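Local atomic coordinates of esterase A (Caulobacter crescentus, PDB entry 5GKV), a protein that probably hydrolyses ester bonds as a serine hydrolase of the beta-lactamase clan, being a homologue of the penicillin-binding proteins. Residues G39-E50 and G355-K364; S133-W144 and A239-P248. All coordinates share one frame; numbering follows the deposited sequence.

Contact 1: residues G39-E50 and G355-K364; sequences GELGARFAFAIE and GVSGAYVMNK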
loop_
_atom_site.group_PDB
_atom_site.type_symbol
_atom_site.label_atom_id
_atom_site.label_comp_id
_atom_site.label_asym_id
_atom_site.label_seq_id
_atom_site.Cartn_x
_atom_site.Cartn_y
_atom_site.Cartn_z
ATOM N N GLY A 39 13.612 17.228 -9.260
ATOM C CA GLY A 39 12.652 16.682 -8.311
ATOM C C GLY A 39 12.416 15.186 -8.414
ATOM O O GLY A 39 11.784 14.597 -7.520
ATOM N N GLU A 40 12.924 14.554 -9.471
ATOM C CA GLU A 40 12.620 13.161 -9.766
ATOM C C GLU A 40 13.877 12.431 -10.200
ATOM O O GLU A 40 14.884 13.046 -10.580
ATOM C CB GLU A 40 11.578 13.039 -10.900
ATOM C CG GLU A 40 10.207 13.629 -10.577
ATOM C CD GLU A 40 9.345 12.720 -9.690
ATOM O OE1 GLU A 40 9.886 11.895 -8.917
ATOM O OE2 GLU A 40 8.101 12.838 -9.776
ATOM N N LEU A 41 13.785 11.098 -10.175
ATOM C CA LEU A 41 14.639 10.251 -11.005
ATOM C C LEU A 41 13.787 9.747 -12.168
ATOM O O LEU A 41 13.903 10.251 -13.285
ATOM C CB LEU A 41 15.242 9.101 -10.197
ATOM C CG LEU A 41 16.134 8.113 -10.958
ATOM C CD1 LEU A 41 17.287 8.873 -11.661
ATOM C CD2 LEU A 41 16.690 7.045 -10.015
ATOM N N GLY A 42 12.894 8.794 -11.904
ATOM C CA GLY A 42 11.872 8.427 -12.866
ATOM C C GLY A 42 10.532 8.268 -12.172
ATOM O O GLY A 42 10.458 8.045 -10.953
ATOM N N ALA A 43 9.461 8.392 -12.960
ATOM C CA ALA A 43 8.132 8.316 -12.368
ATOM C C ALA A 43 7.089 8.003 -13.432
ATOM O O ALA A 43 7.278 8.266 -14.627
ATOM C CB ALA A 43 7.767 9.624 -11.645
ATOM N N ARG A 44 5.970 7.469 -12.969
ATOM C CA ARG A 44 4.816 7.239 -13.825
ATOM C C ARG A 44 3.564 7.588 -13.033
ATOM O O ARG A 44 3.456 7.263 -11.839
ATOM C CB ARG A 44 4.779 5.781 -14.316
ATOM C CG ARG A 44 3.776 5.509 -15.438
ATOM C CD ARG A 44 3.912 4.074 -15.924
ATOM N NE ARG A 44 3.120 3.781 -17.119
ATOM C CZ ARG A 44 3.129 2.583 -17.707
ATOM N NH1 ARG A 44 3.862 1.596 -17.186
ATOM N NH2 ARG A 44 2.404 2.364 -18.781
ATOM N N PHE A 45 2.638 8.289 -13.682
ATOM C CA PHE A 45 1.388 8.683 -13.042
ATOM C C PHE A 45 0.252 8.245 -13.941
ATOM O O PHE A 45 0.246 8.562 -15.133
ATOM C CB PHE A 45 1.284 10.192 -12.803
ATOM C CG PHE A 45 -0.031 10.615 -12.179
ATOM C CD1 PHE A 45 -0.290 10.366 -10.835
ATOM C CD2 PHE A 45 -1.001 11.278 -12.933
ATOM C CE1 PHE A 45 -1.509 10.749 -10.249
ATOM C CE2 PHE A 45 -2.217 11.675 -12.357
ATOM C CZ PHE A 45 -2.471 11.414 -11.014
ATOM N N ALA A 46 -0.716 7.552 -13.361
ATOM C CA ALA A 46 -1.859 7.052 -14.105
ATOM C C ALA A 46 -3.135 7.481 -13.404
ATOM O O ALA A 46 -3.217 7.440 -12.172
ATOM C CB ALA A 46 -1.810 5.519 -14.247
ATOM N N PHE A 47 -4.135 7.865 -14.201
ATOM C CA PHE A 47 -5.421 8.315 -13.691
ATOM C C PHE A 47 -6.505 7.608 -14.483
ATOM O O PHE A 47 -6.401 7.483 -15.707
ATOM C CB PHE A 47 -5.546 9.849 -13.805
ATOM C CG PHE A 47 -6.742 10.415 -13.110
ATOM C CD1 PHE A 47 -6.757 10.546 -11.727
ATOM C CD2 PHE A 47 -7.840 10.853 -13.837
ATOM C CE1 PHE A 47 -7.857 11.091 -11.080
ATOM C CE2 PHE A 47 -8.949 11.401 -13.193
ATOM C CZ PHE A 47 -8.957 11.509 -11.816
ATOM N N ALA A 48 -7.526 7.112 -13.778
ATOM C CA ALA A 48 -8.532 6.254 -14.385
ATOM C C ALA A 48 -9.928 6.754 -14.047
ATOM O O ALA A 48 -10.180 7.260 -12.951
ATOM C CB ALA A 48 -8.383 4.790 -13.927
ATOM N N ILE A 49 -10.833 6.599 -15.008
ATOM C CA ILE A 49 -12.236 6.958 -14.853
ATOM C C ILE A 49 -13.032 5.696 -15.098
ATOM O O ILE A 49 -12.919 5.093 -16.170
ATOM C CB ILE A 49 -12.662 8.069 -15.825
ATOM C CG1 ILE A 49 -11.911 9.362 -15.517
ATOM C CG2 ILE A 49 -14.171 8.291 -15.742
ATOM C CD1 ILE A 49 -12.127 10.449 -16.560
ATOM N N GLU A 50 -13.809 5.285 -14.098
ATOM C CA GLU A 50 -14.587 4.051 -14.151
ATOM C C GLU A 50 -13.725 2.880 -14.607
ATOM O O GLU A 50 -14.106 2.099 -15.480
ATOM C CB GLU A 50 -15.818 4.232 -15.034
ATOM C CG GLU A 50 -16.662 5.401 -14.543
ATOM C CD GLU A 50 -17.877 5.678 -15.394
ATOM O OE1 GLU A 50 -17.892 5.275 -16.576
ATOM O OE2 GLU A 50 -18.820 6.306 -14.870
ATOM N N GLY A 355 -16.050 8.051 -9.069
ATOM C CA GLY A 355 -15.727 7.022 -10.042
ATOM C C GLY A 355 -14.301 7.042 -10.570
ATOM O O GLY A 355 -14.033 6.432 -11.608
ATOM N N VAL A 356 -13.367 7.697 -9.882
ATOM C CA VAL A 356 -12.010 7.838 -10.406
ATOM C C VAL A 356 -11.032 7.107 -9.491
ATOM O O VAL A 356 -11.342 6.761 -8.349
ATOM C CB VAL A 356 -11.599 9.317 -10.574
ATOM C CG1 VAL A 356 -12.610 10.055 -11.440
ATOM C CG2 VAL A 356 -11.459 10.006 -9.223
ATOM N N SER A 357 -9.835 6.863 -10.019
ATOM C CA SER A 357 -8.761 6.234 -9.260
ATOM C C SER A 357 -7.438 6.696 -9.851
ATOM O O SER A 357 -7.391 7.250 -10.957
ATOM C CB SER A 357 -8.853 4.699 -9.319
ATOM O OG SER A 357 -8.769 4.296 -10.679
ATOM N N GLY A 358 -6.354 6.431 -9.127
ATOM C CA GLY A 358 -5.052 6.803 -9.665
ATOM C C GLY A 358 -3.918 6.191 -8.876
ATOM O O GLY A 358 -4.111 5.619 -7.797
ATOM N N ALA A 359 -2.717 6.328 -9.434
ATOM C CA ALA A 359 -1.528 5.894 -8.719
ATOM C C ALA A 359 -0.336 6.703 -9.193
ATOM O O ALA A 359 -0.222 7.025 -10.377
ATOM C CB ALA A 359 -1.264 4.393 -8.928
ATOM N N TYR A 360 0.543 7.032 -8.254
ATOM C CA TYR A 360 1.826 7.666 -8.536
ATOM C C TYR A 360 2.918 6.705 -8.084
ATOM O O TYR A 360 2.931 6.291 -6.920
ATOM C CB TYR A 360 1.922 9.000 -7.801
ATOM C CG TYR A 360 3.297 9.632 -7.791
ATOM C CD1 TYR A 360 3.791 10.297 -8.920
ATOM C CD2 TYR A 360 4.084 9.595 -6.648
ATOM C CE1 TYR A 360 5.049 10.886 -8.904
ATOM C CE2 TYR A 360 5.321 10.176 -6.622
ATOM C CZ TYR A 360 5.805 10.824 -7.748
ATOM O OH TYR A 360 7.058 11.405 -7.710
ATOM N N VAL A 361 3.822 6.347 -8.994
ATOM C CA VAL A 361 4.865 5.368 -8.700
ATOM C C VAL A 361 6.190 5.960 -9.160
ATOM O O VAL A 361 6.337 6.316 -10.333
ATOM C CB VAL A 361 4.592 4.021 -9.388
ATOM C CG1 VAL A 361 5.746 3.054 -9.109
ATOM C CG2 VAL A 361 3.240 3.422 -8.886
ATOM N N MET A 362 7.146 6.083 -8.244
ATOM C CA MET A 362 8.401 6.748 -8.582
ATOM C C MET A 362 9.543 6.037 -7.884
ATOM O O MET A 362 9.332 5.226 -6.983
ATOM C CB MET A 362 8.378 8.238 -8.190
ATOM C CG MET A 362 8.614 8.520 -6.683
ATOM S SD MET A 362 7.530 7.678 -5.475
ATOM C CE MET A 362 8.771 7.005 -4.369
ATOM N N ASN A 363 10.778 6.363 -8.283
ATOM C CA ASN A 363 11.916 5.709 -7.654
ATOM C C ASN A 363 12.848 6.652 -6.902
ATOM O O ASN A 363 13.723 6.163 -6.183
ATOM C CB ASN A 363 12.719 4.879 -8.678
ATOM C CG ASN A 363 13.261 5.700 -9.837
ATOM O OD1 ASN A 363 12.919 6.860 -10.007
ATOM N ND2 ASN A 363 14.098 5.070 -10.668
ATOM N N LYS A 364 12.671 7.963 -7.001
ATOM C CA LYS A 364 13.366 8.886 -6.105
ATOM C C LYS A 364 12.542 9.051 -4.823
ATOM O O LYS A 364 11.430 9.594 -4.844
ATOM C CB LYS A 364 13.629 10.227 -6.778
ATOM C CG LYS A 364 14.354 11.227 -5.856
ATOM C CD LYS A 364 14.693 12.511 -6.604
ATOM C CE LYS A 364 15.295 13.573 -5.674
ATOM N NZ LYS A 364 16.606 13.118 -5.114
HETATM O O HOH W 1 11.414 9.722 -9.055
#
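Phe45 and Tyr360 cross at about a right angle where strands 42-49 and 356-362 pair antiparallel in the central sheet of the penicillin-binding-protein/beta-lactamase fold, joining an early strand to the last one. Tyr360 CB meets the edge of the Phe45 ring in its plane, CD1 being 4.0 Å away. On the same face, Phe47 CZ lies 3.7 Å from Val356 CB, and Gly358 sits across from Phe47. This face packs against helices 25-35 and 373-384. Backbone bonds run from Gly42 to Glu50. Val361 N reaches Arg44 O at 3.0 Å, with an N-H...O angle of 168°. The other face carries Ala46, Ala48 and Ala359, and helix 270-281 covers it; there Ser357 OG bonds to Ala274 O. Arg44 leads away to a salt bridge with Asp56. Asn363 holds the chain by its side chain: OD1 takes Gly42 N at 2.7 Å in the carbonyl plane. Asn363 CG stands between its own backbone N and carbonyl carbon (chi1 59°), which turns OD1 back to Gly42 N. Arg374 pairs with Glu40 OE1. The other oxygen, Glu40 OE2, accepts from Tyr360 OH at 2.7 Å through its syn lone pair, at the ring edge.

Contact 2: residues S133-W144 and A239-P248; sequences SGFPDETDPAIW and AAFFKPWSSP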
loop_
_atom_site.group_PDB
_atom_site.type_symbol
_atom_site.label_atom_id
_atom_site.label_comp_id
_atom_site.label_asym_id
_atom_site.label_seq_id
_atom_site.Cartn_x
_atom_site.Cartn_y
_atom_site.Cartn_z
ATOM N N SER A 133 2.920 -2.948 16.583
ATOM C CA SER A 133 3.497 -2.048 15.580
ATOM C C SER A 133 4.911 -2.460 15.178
ATOM O O SER A 133 5.314 -2.269 14.024
ATOM C CB SER A 133 3.481 -0.615 16.122
ATOM O OG SER A 133 2.166 -0.265 16.539
ATOM N N GLY A 134 5.668 -3.019 16.107
ATOM C CA GLY A 134 6.971 -3.599 15.838
ATOM C C GLY A 134 7.336 -4.467 17.024
ATOM O O GLY A 134 6.613 -4.521 18.023
ATOM N N PHE A 135 8.448 -5.173 16.889
ATOM C CA PHE A 135 8.972 -5.955 18.001
ATOM C C PHE A 135 9.789 -5.048 18.922
ATOM O O PHE A 135 10.784 -4.470 18.477
ATOM C CB PHE A 135 9.828 -7.104 17.487
ATOM C CG PHE A 135 9.089 -8.074 16.569
ATOM C CD1 PHE A 135 7.970 -8.767 17.016
ATOM C CD2 PHE A 135 9.537 -8.301 15.275
ATOM C CE1 PHE A 135 7.300 -9.669 16.176
ATOM C CE2 PHE A 135 8.872 -9.199 14.423
ATOM C CZ PHE A 135 7.759 -9.877 14.875
ATOM N N PRO A 136 9.405 -4.886 20.198
ATOM C CA PRO A 136 10.206 -4.036 21.098
ATOM C C PRO A 136 11.476 -4.704 21.601
ATOM O O PRO A 136 12.416 -4.000 21.987
ATOM C CB PRO A 136 9.243 -3.753 22.258
ATOM C CG PRO A 136 8.435 -5.009 22.342
ATOM C CD PRO A 136 8.235 -5.464 20.885
ATOM N N ASP A 137 11.539 -6.028 21.585
ATOM C CA ASP A 137 12.613 -6.810 22.176
ATOM C C ASP A 137 13.618 -7.252 21.116
ATOM O O ASP A 137 13.300 -7.359 19.929
ATOM C CB ASP A 137 12.033 -8.038 22.875
ATOM C CG ASP A 137 11.298 -8.956 21.900
ATOM O OD1 ASP A 137 10.377 -8.468 21.194
ATOM O OD2 ASP A 137 11.660 -10.154 21.818
ATOM N N GLU A 138 14.837 -7.541 21.577
ATOM C CA GLU A 138 15.936 -7.914 20.692
ATOM C C GLU A 138 15.505 -8.990 19.699
ATOM O O GLU A 138 14.922 -10.004 20.078
ATOM C CB GLU A 138 17.127 -8.399 21.531
ATOM C CG GLU A 138 18.276 -8.975 20.716
ATOM C CD GLU A 138 19.270 -7.915 20.261
ATOM O OE1 GLU A 138 19.291 -6.830 20.883
ATOM O OE2 GLU A 138 20.010 -8.178 19.287
ATOM N N THR A 139 15.777 -8.758 18.419
ATOM C CA THR A 139 15.276 -9.648 17.384
ATOM C C THR A 139 16.289 -9.730 16.255
ATOM O O THR A 139 16.894 -8.719 15.881
ATOM C CB THR A 139 13.911 -9.162 16.851
ATOM O OG1 THR A 139 12.979 -9.045 17.938
ATOM C CG2 THR A 139 13.350 -10.138 15.804
ATOM N N ASP A 140 16.481 -10.939 15.737
ATOM C CA ASP A 140 17.315 -11.147 14.564
ATOM C C ASP A 140 16.732 -10.342 13.409
ATOM O O ASP A 140 15.547 -10.509 13.093
ATOM C CB ASP A 140 17.364 -12.640 14.221
ATOM C CG ASP A 140 18.207 -12.952 12.980
ATOM O OD1 ASP A 140 18.613 -12.028 12.239
ATOM O OD2 ASP A 140 18.458 -14.154 12.732
ATOM N N PRO A 141 17.508 -9.461 12.766
ATOM C CA PRO A 141 16.954 -8.653 11.665
ATOM C C PRO A 141 16.582 -9.452 10.424
ATOM O O PRO A 141 15.925 -8.894 9.531
ATOM C CB PRO A 141 18.080 -7.655 11.360
ATOM C CG PRO A 141 18.907 -7.614 12.618
ATOM C CD PRO A 141 18.857 -9.010 13.157
ATOM N N ALA A 142 16.970 -10.724 10.323
ATOM C CA ALA A 142 16.568 -11.553 9.191
ATOM C C ALA A 142 15.297 -12.349 9.463
ATOM O O ALA A 142 14.896 -13.154 8.611
ATOM C CB ALA A 142 17.699 -12.512 8.799
ATOM N N ILE A 143 14.660 -12.148 10.625
ATOM C CA ILE A 143 13.450 -12.903 10.945
ATOM C C ILE A 143 12.396 -12.687 9.876
ATOM O O ILE A 143 11.638 -13.609 9.549
ATOM C CB ILE A 143 12.912 -12.527 12.345
ATOM C CG1 ILE A 143 11.785 -13.478 12.752
ATOM C CG2 ILE A 143 12.424 -11.088 12.367
ATOM C CD1 ILE A 143 11.259 -13.258 14.164
ATOM N N TRP A 144 12.370 -11.488 9.278
ATOM C CA TRP A 144 11.341 -11.136 8.307
ATOM C C TRP A 144 11.362 -12.060 7.090
ATOM O O TRP A 144 10.335 -12.221 6.425
ATOM C CB TRP A 144 11.512 -9.678 7.873
ATOM C CG TRP A 144 11.577 -8.667 9.018
ATOM C CD1 TRP A 144 12.679 -7.967 9.438
ATOM C CD2 TRP A 144 10.493 -8.254 9.866
ATOM N NE1 TRP A 144 12.345 -7.141 10.489
ATOM C CE2 TRP A 144 11.010 -7.300 10.773
ATOM C CE3 TRP A 144 9.136 -8.598 9.945
ATOM C CZ2 TRP A 144 10.213 -6.682 11.743
ATOM C CZ3 TRP A 144 8.347 -7.989 10.918
ATOM C CH2 TRP A 144 8.890 -7.040 11.803
ATOM N N ALA A 239 9.594 0.723 18.375
ATOM C CA ALA A 239 9.631 -0.641 17.857
ATOM C C ALA A 239 9.386 -0.668 16.350
ATOM O O ALA A 239 10.000 -1.470 15.629
ATOM C CB ALA A 239 8.608 -1.509 18.590
ATOM N N ALA A 240 8.501 0.206 15.854
ATOM C CA ALA A 240 8.116 0.142 14.441
ATOM C C ALA A 240 9.264 0.553 13.531
ATOM O O ALA A 240 9.464 -0.044 12.467
ATOM C CB ALA A 240 6.903 1.034 14.163
ATOM N N PHE A 241 10.022 1.579 13.915
ATOM C CA PHE A 241 10.945 2.205 12.970
ATOM C C PHE A 241 12.389 2.316 13.441
ATOM O O PHE A 241 13.273 2.433 12.587
ATOM C CB PHE A 241 10.449 3.610 12.592
ATOM C CG PHE A 241 9.371 3.610 11.532
ATOM C CD1 PHE A 241 9.669 3.270 10.221
ATOM C CD2 PHE A 241 8.059 3.933 11.848
ATOM C CE1 PHE A 241 8.683 3.264 9.246
ATOM C CE2 PHE A 241 7.074 3.927 10.873
ATOM C CZ PHE A 241 7.392 3.595 9.572
ATOM N N PHE A 242 12.676 2.257 14.741
ATOM C CA PHE A 242 13.981 2.701 15.215
ATOM C C PHE A 242 14.823 1.590 15.832
ATOM O O PHE A 242 15.825 1.876 16.495
ATOM C CB PHE A 242 13.799 3.863 16.191
ATOM C CG PHE A 242 13.251 5.096 15.544
ATOM C CD1 PHE A 242 14.065 5.901 14.756
ATOM C CD2 PHE A 242 11.926 5.456 15.714
ATOM C CE1 PHE A 242 13.567 7.036 14.151
ATOM C CE2 PHE A 242 11.420 6.599 15.109
ATOM C CZ PHE A 242 12.240 7.384 14.326
ATOM N N LYS A 243 14.463 0.340 15.614
ATOM C CA LYS A 243 15.288 -0.758 16.083
ATOM C C LYS A 243 16.175 -1.255 14.955
ATOM O O LYS A 243 15.869 -1.052 13.775
ATOM C CB LYS A 243 14.418 -1.909 16.602
ATOM C CG LYS A 243 13.529 -1.536 17.772
ATOM C CD LYS A 243 14.374 -1.051 18.945
ATOM C CE LYS A 243 13.545 -0.866 20.208
ATOM N NZ LYS A 243 14.414 -0.422 21.338
ATOM N N PRO A 244 17.299 -1.900 15.283
ATOM C CA PRO A 244 18.123 -2.518 14.227
ATOM C C PRO A 244 17.366 -3.551 13.410
ATOM O O PRO A 244 17.739 -3.813 12.259
ATOM C CB PRO A 244 19.279 -3.165 15.009
ATOM C CG PRO A 244 19.329 -2.431 16.303
ATOM C CD PRO A 244 17.902 -2.051 16.619
ATOM N N TRP A 245 16.309 -4.138 13.968
ATOM C CA TRP A 245 15.529 -5.162 13.295
ATOM C C TRP A 245 14.197 -4.643 12.761
ATOM O O TRP A 245 13.389 -5.441 12.277
ATOM C CB TRP A 245 15.288 -6.326 14.252
ATOM C CG TRP A 245 14.659 -5.872 15.513
ATOM C CD1 TRP A 245 13.324 -5.693 15.748
ATOM C CD2 TRP A 245 15.333 -5.505 16.724
ATOM N NE1 TRP A 245 13.125 -5.245 17.032
ATOM C CE2 TRP A 245 14.340 -5.123 17.654
ATOM C CE3 TRP A 245 16.680 -5.458 17.113
ATOM C CZ2 TRP A 245 14.650 -4.707 18.954
ATOM C CZ3 TRP A 245 16.986 -5.051 18.407
ATOM C CH2 TRP A 245 15.973 -4.681 19.312
ATOM N N SER A 246 13.942 -3.334 12.843
ATOM C CA SER A 246 12.645 -2.810 12.426
ATOM C C SER A 246 12.364 -3.071 10.943
ATOM O O SER A 246 11.200 -3.235 10.555
ATOM C CB SER A 246 12.551 -1.309 12.741
ATOM O OG SER A 246 12.482 -1.057 14.148
ATOM N N SER A 247 13.399 -3.136 10.100
ATOM C CA SER A 247 13.132 -3.383 8.689
ATOM C C SER A 247 13.891 -4.618 8.209
ATOM O O SER A 247 14.932 -4.969 8.773
ATOM C CB SER A 247 13.519 -2.169 7.833
ATOM O OG SER A 247 14.924 -2.070 7.731
ATOM N N PRO A 248 13.385 -5.313 7.172
ATOM C CA PRO A 248 14.018 -6.548 6.693
ATOM C C PRO A 248 15.436 -6.343 6.163
ATOM O O PRO A 248 15.700 -5.289 5.588
ATOM C CB PRO A 248 13.076 -7.009 5.571
ATOM C CG PRO A 248 11.759 -6.382 5.903
ATOM C CD PRO A 248 12.115 -5.044 6.471
HETATM O O HOH W 2 10.099 -4.163 14.706
#
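The Trp245 indole is held on both faces. Thr139 CB lies over the five-membered ring, 3.7 Å from its centroid, and Glu138 CA covers the six-membered ring, both as CH-pi contacts. Lys243 CB covers the opposite face. At the edge, Trp245 NE1 donates to Phe135 O at 2.9 Å, nearly straight (168°) and in the plane of the indole. That bond and the two covered faces fix the turn of the ring. CG of Trp245 stands between its backbone N and carbonyl carbon (chi1 55°), which aims the ring into the loop 135-139. Thr139 OG1 donates to Asp137 O at 2.6 Å, a bond within the loop.

In the second indole, Trp144 NE1 gives a 2.7 Å bond to Trp245 O, also in its own ring plane. Pro248 CD lies over one face of Trp144, and Ile143 CG2 lies over the opposite one, toward the rim. Ala239 CB packs 3.6 Å from Gly134 C, and water 2 links Phe135 N to Ala239 O. Ser246 OG also donates to Ala239 O, tying the turn 243-246 to the helix end.

The contact joins the loop between helices 122-126 and 147-156 to the end of helix 235-241 and the loop that follows it. Phe135 and Thr139 rest on Lys153 of helix 147-156, and Asp137 forms a salt bridge with it. Trp144 meets Tyr176 of helix 173-186.

Both contacts belong to one beta-lactamase-like chain and lie on opposite sides of its centre. Their centres are about 31 Å apart, and their nearest atoms about 14 Å, so they do not touch. Contact 1 is largely buried in the central sheet and joins regions distant in sequence, with both segments of contact 2 falling between them in the chain. Contact 2 is partly exposed and joins a loop to a helix end and the loop after it, its centre farther from the chain's centre (about 20 Å against 13 Å). Each holds a bridging water. Contact 1 relies on a regular ladder of backbone bonds, whereas contact 2 depends on indole N-H bonds and ring faces.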